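Local coordinates for XC6422 protein (Xanthomonas campestris, PDB 2FUK), which probably works as a hydrolase, being a small serine member of the alpha/beta-hydrolase fold that lacks a lid, at residues L5-S10 with V24-P29; V42-S47 with R78-S83; S52-V57 with V72-F77; A116-G121 with H195-K200. One frame throughout, in Å; residues are numbered along the deposited sequence.

Interaction 1: L5-S10 with V24-P29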
# COMPACT_ATOMS: atom_id res chain seq x y z
N LEU A 5 10.89 8.61 -24.88
CA LEU A 5 11.92 8.00 -24.04
C LEU A 5 11.30 7.38 -22.81
O LEU A 5 10.38 7.95 -22.22
CB LEU A 5 12.92 9.07 -23.60
CG LEU A 5 13.63 9.83 -24.72
CD1 LEU A 5 14.17 11.15 -24.20
CD2 LEU A 5 14.73 8.96 -25.29
N PHE A 6 11.78 6.21 -22.40
CA PHE A 6 11.26 5.58 -21.20
C PHE A 6 11.78 6.48 -20.08
O PHE A 6 12.99 6.70 -19.96
CB PHE A 6 11.82 4.17 -21.05
CG PHE A 6 11.00 3.29 -20.14
CD1 PHE A 6 9.95 2.53 -20.64
CD2 PHE A 6 11.28 3.23 -18.78
CE1 PHE A 6 9.18 1.73 -19.80
CE2 PHE A 6 10.52 2.44 -17.93
CZ PHE A 6 9.47 1.68 -18.44
N PRO A 7 10.88 7.02 -19.26
CA PRO A 7 11.27 7.92 -18.16
C PRO A 7 11.99 7.27 -16.98
O PRO A 7 11.85 6.07 -16.72
CB PRO A 7 9.95 8.56 -17.77
CG PRO A 7 8.97 7.45 -17.97
CD PRO A 7 9.42 6.82 -19.28
N THR A 8 12.80 8.07 -16.28
CA THR A 8 13.53 7.59 -15.12
C THR A 8 12.93 8.24 -13.88
O THR A 8 13.51 8.19 -12.80
CB THR A 8 15.02 7.94 -15.19
OG1 THR A 8 15.18 9.36 -15.24
CG2 THR A 8 15.65 7.31 -16.42
N GLU A 9 11.76 8.84 -14.07
CA GLU A 9 10.99 9.51 -13.02
C GLU A 9 9.55 9.21 -13.49
O GLU A 9 9.30 9.18 -14.69
CB GLU A 9 11.28 11.02 -13.07
CG GLU A 9 11.23 11.78 -11.75
CD GLU A 9 12.28 11.35 -10.73
OE1 GLU A 9 13.51 11.43 -10.99
OE2 GLU A 9 11.87 10.95 -9.63
N SER A 10 8.62 8.97 -12.57
CA SER A 10 7.25 8.67 -13.00
C SER A 10 6.75 9.78 -13.91
O SER A 10 6.87 10.97 -13.59
CB SER A 10 6.33 8.51 -11.79
OG SER A 10 6.75 7.39 -11.04
N VAL A 24 -0.03 7.52 -22.42
CA VAL A 24 0.72 6.55 -21.65
C VAL A 24 1.19 7.14 -20.32
O VAL A 24 1.44 8.33 -20.21
CB VAL A 24 1.96 6.07 -22.46
CG1 VAL A 24 2.84 5.17 -21.62
CG2 VAL A 24 1.49 5.33 -23.70
N ALA A 25 1.27 6.29 -19.30
CA ALA A 25 1.75 6.72 -18.00
C ALA A 25 2.69 5.63 -17.49
O ALA A 25 2.35 4.46 -17.52
CB ALA A 25 0.59 6.91 -17.03
N VAL A 26 3.87 6.03 -17.05
CA VAL A 26 4.85 5.09 -16.53
C VAL A 26 5.04 5.40 -15.05
O VAL A 26 5.42 6.51 -14.69
CB VAL A 26 6.21 5.23 -17.25
CG1 VAL A 26 7.22 4.26 -16.65
CG2 VAL A 26 6.04 4.98 -18.75
N ASP A 27 4.73 4.42 -14.20
CA ASP A 27 4.88 4.58 -12.76
C ASP A 27 6.09 3.76 -12.30
O ASP A 27 6.12 2.54 -12.49
CB ASP A 27 3.64 4.08 -12.00
CG ASP A 27 2.32 4.53 -12.62
OD1 ASP A 27 2.17 5.72 -12.96
OD2 ASP A 27 1.42 3.67 -12.74
N LEU A 28 7.08 4.41 -11.71
CA LEU A 28 8.27 3.69 -11.24
C LEU A 28 7.94 2.88 -9.99
O LEU A 28 6.96 3.15 -9.30
CB LEU A 28 9.40 4.68 -10.96
CG LEU A 28 9.99 5.31 -12.22
CD1 LEU A 28 11.00 6.39 -11.86
CD2 LEU A 28 10.63 4.22 -13.06
N PRO A 29 8.76 1.86 -9.69
CA PRO A 29 8.52 1.03 -8.51
C PRO A 29 8.58 1.76 -7.18
O PRO A 29 9.14 2.86 -7.07
CB PRO A 29 9.58 -0.06 -8.63
CG PRO A 29 10.68 0.63 -9.31
CD PRO A 29 9.98 1.43 -10.38

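Interaction 2: V42-S47 with R78-S83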
# COMPACT_ATOMS: atom_id res chain seq x y z
N VAL A 42 -0.71 -2.50 -17.71
CA VAL A 42 -2.04 -2.74 -17.17
C VAL A 42 -3.09 -2.13 -18.10
O VAL A 42 -3.07 -0.92 -18.35
CB VAL A 42 -2.19 -2.12 -15.76
CG1 VAL A 42 -3.58 -2.42 -15.20
CG2 VAL A 42 -1.11 -2.68 -14.83
N CYS A 43 -4.01 -2.96 -18.58
CA CYS A 43 -5.07 -2.52 -19.50
C CYS A 43 -6.38 -2.20 -18.78
O CYS A 43 -6.78 -2.91 -17.86
CB CYS A 43 -5.31 -3.59 -20.56
SG CYS A 43 -3.85 -4.02 -21.56
N HIS A 44 -7.04 -1.13 -19.23
CA HIS A 44 -8.28 -0.68 -18.61
C HIS A 44 -9.58 -1.29 -19.15
O HIS A 44 -9.59 -1.93 -20.21
CB HIS A 44 -8.35 0.86 -18.67
CG HIS A 44 -8.62 1.41 -20.04
ND1 HIS A 44 -7.70 2.14 -20.76
CD2 HIS A 44 -9.74 1.37 -20.80
CE1 HIS A 44 -8.23 2.51 -21.91
NE2 HIS A 44 -9.47 2.05 -21.96
N PRO A 45 -10.70 -1.11 -18.42
CA PRO A 45 -12.01 -1.63 -18.81
C PRO A 45 -12.71 -0.88 -19.94
O PRO A 45 -12.20 0.13 -20.43
CB PRO A 45 -12.78 -1.60 -17.49
CG PRO A 45 -12.23 -0.40 -16.82
CD PRO A 45 -10.74 -0.54 -17.06
N LEU A 46 -13.88 -1.37 -20.34
CA LEU A 46 -14.63 -0.77 -21.45
C LEU A 46 -14.50 0.72 -21.64
O LEU A 46 -14.85 1.53 -20.77
CB LEU A 46 -16.11 -1.13 -21.40
CG LEU A 46 -16.51 -2.26 -22.35
CD1 LEU A 46 -15.88 -2.07 -23.73
CD2 LEU A 46 -16.08 -3.58 -21.77
N SER A 47 -14.01 1.07 -22.83
CA SER A 47 -13.79 2.45 -23.23
C SER A 47 -15.12 3.18 -23.35
O SER A 47 -15.24 4.34 -22.97
CB SER A 47 -13.06 2.48 -24.58
OG SER A 47 -11.84 1.76 -24.53
N ARG A 78 -7.46 3.25 -27.81
CA ARG A 78 -7.96 4.22 -28.79
C ARG A 78 -9.34 4.76 -28.37
O ARG A 78 -10.16 4.04 -27.82
CB ARG A 78 -8.05 3.56 -30.16
CG ARG A 78 -8.98 2.36 -30.20
CD ARG A 78 -8.88 1.63 -31.53
NE ARG A 78 -7.52 1.19 -31.81
CZ ARG A 78 -7.14 0.68 -32.97
NH1 ARG A 78 -8.02 0.54 -33.96
NH2 ARG A 78 -5.88 0.30 -33.16
N SER A 79 -9.56 6.05 -28.64
CA SER A 79 -10.81 6.76 -28.34
C SER A 79 -10.98 7.22 -26.90
O SER A 79 -11.89 8.00 -26.61
CB SER A 79 -12.03 5.91 -28.74
OG SER A 79 -12.45 5.06 -27.69
N VAL A 80 -10.12 6.76 -25.99
CA VAL A 80 -10.21 7.15 -24.59
C VAL A 80 -9.23 8.28 -24.28
O VAL A 80 -8.09 8.28 -24.75
CB VAL A 80 -9.94 5.94 -23.67
CG1 VAL A 80 -9.90 6.39 -22.21
CG2 VAL A 80 -11.04 4.90 -23.87
N GLY A 81 -9.68 9.26 -23.48
CA GLY A 81 -8.84 10.39 -23.14
C GLY A 81 -8.43 11.07 -24.43
O GLY A 81 -9.30 11.43 -25.23
N THR A 82 -7.14 11.27 -24.63
CA THR A 82 -6.68 11.88 -25.87
C THR A 82 -6.00 10.87 -26.80
O THR A 82 -5.21 11.23 -27.67
CB THR A 82 -5.76 13.11 -25.62
OG1 THR A 82 -4.74 12.80 -24.66
CG2 THR A 82 -6.60 14.28 -25.11
N SER A 83 -6.31 9.58 -26.60
CA SER A 83 -5.77 8.55 -27.48
C SER A 83 -6.70 8.65 -28.68
O SER A 83 -7.92 8.60 -28.53
CB SER A 83 -5.89 7.16 -26.85
OG SER A 83 -4.84 6.93 -25.92

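Interaction 3: S52-V57 with V72-F77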
# COMPACT_ATOMS: atom_id res chain seq x y z
N SER A 52 -10.45 3.81 -18.35
CA SER A 52 -9.29 4.64 -18.68
C SER A 52 -8.12 4.27 -17.78
O SER A 52 -8.27 3.47 -16.85
CB SER A 52 -9.61 6.13 -18.49
OG SER A 52 -9.63 6.47 -17.11
N MET A 53 -6.96 4.86 -18.06
CA MET A 53 -5.75 4.62 -17.29
C MET A 53 -5.95 5.07 -15.84
O MET A 53 -5.17 4.71 -14.97
CB MET A 53 -4.56 5.40 -17.88
CG MET A 53 -4.52 6.89 -17.44
SD MET A 53 -3.08 7.90 -17.97
CE MET A 53 -3.36 7.71 -19.64
N HIS A 54 -6.99 5.86 -15.60
CA HIS A 54 -7.25 6.39 -14.26
C HIS A 54 -8.27 5.61 -13.43
O HIS A 54 -8.53 5.96 -12.28
CB HIS A 54 -7.68 7.86 -14.38
CG HIS A 54 -6.69 8.71 -15.12
ND1 HIS A 54 -6.95 9.22 -16.38
CD2 HIS A 54 -5.44 9.11 -14.80
CE1 HIS A 54 -5.90 9.90 -16.80
NE2 HIS A 54 -4.97 9.85 -15.86
N ASN A 55 -8.83 4.55 -14.01
CA ASN A 55 -9.80 3.70 -13.32
C ASN A 55 -9.15 3.24 -12.01
O ASN A 55 -7.98 2.87 -11.99
CB ASN A 55 -10.12 2.50 -14.21
CG ASN A 55 -11.03 1.50 -13.54
OD1 ASN A 55 -12.26 1.62 -13.59
ND2 ASN A 55 -10.43 0.50 -12.91
N LYS A 56 -9.92 3.27 -10.91
CA LYS A 56 -9.41 2.88 -9.59
C LYS A 56 -8.88 1.44 -9.49
O LYS A 56 -7.91 1.18 -8.79
CB LYS A 56 -10.49 3.11 -8.53
CG LYS A 56 -10.99 4.56 -8.43
CD LYS A 56 -12.23 4.63 -7.52
CE LYS A 56 -12.87 6.02 -7.46
NZ LYS A 56 -11.97 7.06 -6.88
N VAL A 57 -9.53 0.50 -10.18
CA VAL A 57 -9.07 -0.88 -10.15
C VAL A 57 -7.73 -0.96 -10.89
O VAL A 57 -6.81 -1.65 -10.47
CB VAL A 57 -10.09 -1.83 -10.81
CG1 VAL A 57 -9.57 -3.26 -10.83
CG2 VAL A 57 -11.41 -1.75 -10.06
N VAL A 72 5.54 -0.04 -13.78
CA VAL A 72 4.26 -0.25 -14.42
C VAL A 72 3.88 0.78 -15.46
O VAL A 72 4.09 1.97 -15.28
CB VAL A 72 3.13 -0.35 -13.37
CG1 VAL A 72 3.43 -1.47 -12.40
CG2 VAL A 72 2.99 0.95 -12.62
N VAL A 73 3.33 0.30 -16.57
CA VAL A 73 2.89 1.17 -17.65
C VAL A 73 1.39 1.07 -17.82
O VAL A 73 0.84 -0.03 -17.91
CB VAL A 73 3.56 0.77 -18.99
CG1 VAL A 73 3.02 1.64 -20.12
CG2 VAL A 73 5.07 0.91 -18.88
N ARG A 74 0.72 2.22 -17.82
CA ARG A 74 -0.71 2.29 -18.02
C ARG A 74 -0.90 3.07 -19.31
O ARG A 74 -0.01 3.82 -19.72
CB ARG A 74 -1.40 3.03 -16.87
CG ARG A 74 -1.41 2.25 -15.56
CD ARG A 74 -2.01 3.09 -14.44
NE ARG A 74 -1.12 4.17 -14.04
CZ ARG A 74 -1.42 5.47 -14.09
NH1 ARG A 74 -0.52 6.36 -13.69
NH2 ARG A 74 -2.60 5.87 -14.53
N PHE A 75 -2.04 2.88 -19.97
CA PHE A 75 -2.29 3.61 -21.21
C PHE A 75 -3.76 3.59 -21.58
O PHE A 75 -4.51 2.71 -21.13
CB PHE A 75 -1.43 3.03 -22.35
CG PHE A 75 -1.95 1.73 -22.92
CD1 PHE A 75 -2.74 1.73 -24.07
CD2 PHE A 75 -1.63 0.52 -22.32
CE1 PHE A 75 -3.20 0.53 -24.61
CE2 PHE A 75 -2.08 -0.68 -22.85
CZ PHE A 75 -2.87 -0.68 -24.00
N ASN A 76 -4.16 4.57 -22.37
CA ASN A 76 -5.54 4.65 -22.82
C ASN A 76 -5.69 3.99 -24.19
O ASN A 76 -4.91 4.27 -25.10
CB ASN A 76 -5.99 6.11 -22.91
CG ASN A 76 -6.31 6.70 -21.56
OD1 ASN A 76 -6.70 5.98 -20.65
ND2 ASN A 76 -6.18 8.02 -21.44
N PHE A 77 -6.67 3.10 -24.31
CA PHE A 77 -6.94 2.45 -25.58
C PHE A 77 -7.47 3.53 -26.52
O PHE A 77 -7.87 4.61 -26.07
CB PHE A 77 -8.02 1.37 -25.42
CG PHE A 77 -7.52 0.08 -24.84
CD1 PHE A 77 -6.49 -0.63 -25.45
CD2 PHE A 77 -8.11 -0.46 -23.70
CE1 PHE A 77 -6.05 -1.85 -24.92
CE2 PHE A 77 -7.68 -1.68 -23.17
CZ PHE A 77 -6.65 -2.38 -23.79

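Interaction 4: A116-G121 with H195-K200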
# COMPACT_ATOMS: atom_id res chain seq x y z
N ALA A 116 -1.38 -7.33 -17.54
CA ALA A 116 -2.52 -7.43 -16.64
C ALA A 116 -3.64 -6.60 -17.23
O ALA A 116 -3.40 -5.69 -18.02
CB ALA A 116 -2.16 -6.91 -15.25
N GLY A 117 -4.86 -6.91 -16.84
CA GLY A 117 -5.98 -6.15 -17.36
C GLY A 117 -7.21 -6.38 -16.51
O GLY A 117 -7.34 -7.41 -15.86
N PHE A 118 -8.10 -5.40 -16.53
CA PHE A 118 -9.35 -5.47 -15.80
C PHE A 118 -10.53 -5.48 -16.77
O PHE A 118 -10.66 -4.58 -17.61
CB PHE A 118 -9.45 -4.27 -14.84
CG PHE A 118 -10.80 -4.10 -14.21
CD1 PHE A 118 -11.51 -5.19 -13.70
CD2 PHE A 118 -11.36 -2.83 -14.10
CE1 PHE A 118 -12.75 -5.01 -13.10
CE2 PHE A 118 -12.61 -2.64 -13.50
CZ PHE A 118 -13.31 -3.73 -12.99
N SER A 119 -11.36 -6.52 -16.66
CA SER A 119 -12.56 -6.70 -17.48
C SER A 119 -12.22 -6.66 -18.98
O SER A 119 -11.56 -7.56 -19.49
CB SER A 119 -13.61 -5.65 -17.11
OG SER A 119 -14.93 -6.11 -17.34
N PHE A 120 -12.69 -5.63 -19.69
CA PHE A 120 -12.37 -5.53 -21.11
C PHE A 120 -10.86 -5.60 -21.29
O PHE A 120 -10.37 -6.19 -22.25
CB PHE A 120 -12.90 -4.21 -21.69
CG PHE A 120 -12.44 -3.92 -23.10
CD1 PHE A 120 -11.42 -3.00 -23.33
CD2 PHE A 120 -13.02 -4.57 -24.19
CE1 PHE A 120 -10.98 -2.73 -24.63
CE2 PHE A 120 -12.58 -4.30 -25.49
CZ PHE A 120 -11.56 -3.37 -25.71
N GLY A 121 -10.12 -5.01 -20.35
CA GLY A 121 -8.67 -5.02 -20.43
C GLY A 121 -8.10 -6.42 -20.25
O GLY A 121 -7.00 -6.71 -20.73
N HIS A 195 -18.07 -5.84 -9.06
CA HIS A 195 -17.28 -5.73 -10.28
C HIS A 195 -16.10 -4.77 -10.17
O HIS A 195 -15.03 -5.04 -10.71
CB HIS A 195 -18.17 -5.32 -11.45
CG HIS A 195 -17.46 -5.32 -12.77
ND1 HIS A 195 -16.93 -6.46 -13.32
CD2 HIS A 195 -17.17 -4.31 -13.63
CE1 HIS A 195 -16.34 -6.16 -14.46
NE2 HIS A 195 -16.47 -4.87 -14.67
N PHE A 196 -16.30 -3.64 -9.49
CA PHE A 196 -15.24 -2.65 -9.34
C PHE A 196 -14.56 -2.74 -7.98
O PHE A 196 -13.87 -1.82 -7.56
CB PHE A 196 -15.80 -1.25 -9.57
CG PHE A 196 -16.36 -1.04 -10.96
CD1 PHE A 196 -15.50 -0.85 -12.04
CD2 PHE A 196 -17.73 -1.09 -11.18
CE1 PHE A 196 -16.01 -0.70 -13.33
CE2 PHE A 196 -18.24 -0.94 -12.47
CZ PHE A 196 -17.38 -0.75 -13.54
N PHE A 197 -14.76 -3.86 -7.30
CA PHE A 197 -14.12 -4.08 -6.00
C PHE A 197 -14.32 -2.94 -5.02
O PHE A 197 -13.38 -2.49 -4.36
CB PHE A 197 -12.62 -4.34 -6.19
CG PHE A 197 -12.32 -5.50 -7.10
CD1 PHE A 197 -12.44 -5.38 -8.48
CD2 PHE A 197 -11.98 -6.74 -6.56
CE1 PHE A 197 -12.23 -6.47 -9.31
CE2 PHE A 197 -11.76 -7.84 -7.39
CZ PHE A 197 -11.89 -7.71 -8.76
N HIS A 198 -15.57 -2.47 -4.93
CA HIS A 198 -15.93 -1.38 -4.03
C HIS A 198 -15.57 -1.74 -2.59
O HIS A 198 -16.00 -2.78 -2.07
CB HIS A 198 -17.44 -1.12 -4.13
CG HIS A 198 -17.95 -0.07 -3.19
ND1 HIS A 198 -17.89 1.28 -3.47
CD2 HIS A 198 -18.54 -0.18 -1.98
CE1 HIS A 198 -18.43 1.96 -2.47
NE2 HIS A 198 -18.83 1.09 -1.55
N ARG A 199 -14.77 -0.87 -1.97
CA ARG A 199 -14.32 -1.06 -0.59
C ARG A 199 -13.60 -2.39 -0.42
O ARG A 199 -13.57 -2.98 0.66
CB ARG A 199 -15.51 -0.93 0.37
CG ARG A 199 -16.18 0.44 0.33
CD ARG A 199 -15.23 1.55 0.79
NE ARG A 199 -15.84 2.88 0.79
CZ ARG A 199 -15.93 3.69 -0.27
NH1 ARG A 199 -16.51 4.88 -0.15
NH2 ARG A 199 -15.45 3.31 -1.45
N LYS A 200 -13.00 -2.86 -1.51
CA LYS A 200 -12.27 -4.12 -1.50
C LYS A 200 -10.95 -3.97 -2.25
O LYS A 200 -10.29 -4.96 -2.55
CB LYS A 200 -13.09 -5.23 -2.16
CG LYS A 200 -14.25 -5.74 -1.33
CD LYS A 200 -13.76 -6.64 -0.21
CE LYS A 200 -14.95 -7.27 0.51
NZ LYS A 200 -14.56 -8.31 1.49
O HOH W 1 -16.25 -3.35 -17.26

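Interaction 1: L5-S10 with V24-P29
Val-26 and Pro-7 form the tight half of this contact, with Val-26 CB 3.6 Å from Pro-7 CG. Both methyls of the valine touch the proline ring, and CG1, anti to the backbone N (chi1 179°), also reaches Phe-6: Val-26 CG1 lies 3.9 Å from Phe-6 CZ. The phenylalanine side chain crosses Val-26 at about a right angle. Further along, Leu-28 turns CD1 against the incoming backbone, 3.2 Å from Thr-8 O and 3.3 Å from Glu-9 CA. Apolar packing then gives way to a single polar link: Leu-28 N donates to Ser-10 OG over 3.1 Å, almost straight at 171°. Beside it, Ser-10 CA comes 3.3 Å from Val-26 O, a CA-H...O contact. The backbones are nearest here, at Ser-10 and Asp-27. The other side of the segment is much looser, since Thr-8 and Glu-9 start their side chains away from the strand and are exposed. The N-terminal loop 5-10 thus packs against strand 20-27 and then continues into strand 11-17, Ala-11 making the backbone bond with Val-26. Strand 20-27 runs between strands 11-17 and 71-75, and Phe-6 meets the Trp-103 ring of helix 92-107.

Interaction 2: V42-S47 with R78-S83
Ser-47 and Val-80 meet closely, Ser-47 CB being modelled 3.2 Å from Val-80 CG2; so short a carbon pair is doubtful in its exact length, though the contact itself is plain. The same methyl also touches His-44, with Val-80 CG2 3.8 Å from His-44 NE2; the side chains of His-44 and Val-80 reach toward each other tip to tip. Ser-47 sets OG anti to its carbonyl carbon (chi1 -56°), which brings the oxygen 3.3 Å from Val-80 CG2 and into the plane of the imidazole, at its edge. His-44 has taken the crowded position, CG lying between backbone N and carbonyl carbon (chi1 73°). Its ND1 is spent on Phe-75 O, a bond that fixes the rotation of the ring, and Phe-77 meets it edge-to-face. Val-80 opens a type II' beta turn closed by Ser-83 N on Val-80 O at 2.9 Å, with Gly-81 at positive phi. The loop is tied down by others: Arg-78 pairs with Asp-96, and Ser-83 OG bonds Asn-76 O. Across the contact itself, one methyl touches both an imidazole and a hydroxymethyl group without any polar bond between the segments, and their cohesion rests on apolar contact more than on charge.

Interaction 3: S52-V57 with V72-F77
In the beta-alpha-beta unit of strand 38-43, helix 56-66 and strand 71-75, the turn leading into the helix is held at Met-53 by Arg-74 of strand 71-75 and by Asn-76, two residues on. Met-53 N donates to Asn-76 OD1 over 2.8 Å (155° at the hydrogen), arriving nearly along the C=O axis. Met-53 O in turn receives Arg-74 NH2 at 2.9 Å. The oxygen lies close to the guanidinium plane, yet the nitrogen stands 54° above the carbonyl plane. Both backbone polar atoms of Met-53 are thus bonded. The turn has its own bracing: Ser-52 to Asn-55 is a type I beta turn, and Ser-52 OG accepts from His-54 N at 3.1 Å, an ST turn, before Asn-55 takes the N-cap position. Between the two bonds the methionine crosses both partners at about a right angle. Met-53 CG sits over the centre of the His-54 ring and 3.6 Å from Arg-74 NH2. The Met-53 chain bends at chi3 (61°), bringing Met-53 CE within 3.4 Å of Asn-76 ND2. That amide nitrogen bonds Asp-23, and Arg-74 NH1 forms a salt bridge with Asp-27, both on strand 20-27. Phe-75 N is buried here without a partner, and Lys-56 reaches Asp-32 of the second subunit.

Interaction 4: A116-G121 with H195-K200
His-195 turns its carbonyl oxygen not to a polar group but to the rim of Phe-118: the buried His-195 O lies near the ring plane, 3.1 Å from Phe-118 CZ, and has no hydrogen-bonding partner in the model. The weakly positive hydrogens of an aromatic edge probably compensate in part. Phe-196 also meets this edge, Phe-118 CE2 lying 3.7 Å from Phe-196 CD1 as the two side chains cross at about a right angle. Phe-118 CE1 meets the edge of the Phe-197 ring. Phe-118 CZ also sits over one face of the His-195 imidazole, 3.7 Å above the plane and offset toward the rim, with the rings inclined at 34°. Phe-118, His-195 and Phe-196 form an aromatic cluster, which probably helps to place the histidine beside Ser-119. That serine stands where strand 112-118 gives way to helix 120-132, with positive phi (55°), and Gly-121 N closes the bend on Phe-118 O at 2.8 Å. Gly-117, Ser-119 and Gly-121 fit the nucleophile elbow of alpha/beta-hydrolases. Ser-119 OG, anti to its backbone N (chi1 -152°), meets the imidazole at its edge and in its plane, 3.2 Å from His-195 CE1 and 3.3 Å from NE2. A water links the pair, 3.1 Å from Ser-119 OG and 3.0 Å from His-195 NE2. On its other nitrogen, ND1, the histidine bonds Asp-166. The three are thus consistent with a catalytic triad in which Asp-166 orients the imidazole, which presents its NE2 edge to a probable nucleophile.

Along the chain interaction 1 comes first, interaction 3 is nested in the loop closed by interaction 2, and interaction 4 follows. All four reach one mixed sheet, part of whose order, 11-17, 20-27, 71-75, 38-43, 112-118, runs from the N-terminal edge to the probable nucleophile. Interactions 1 and 3 touch through neighbouring strands, their centres about 13 Å apart; interactions 2 and 3 are nearer, at about 7 Å. Strands 38-43 and 112-118 join interaction 2 to interaction 4, and Val-57 packs on Phe-118 between interactions 3 and 4. Interaction 1, near one edge of the sheet, lies about 23 Å, centre to centre, from interaction 4 and the presumed active site, with interaction 3 between them and interaction 2 beside it.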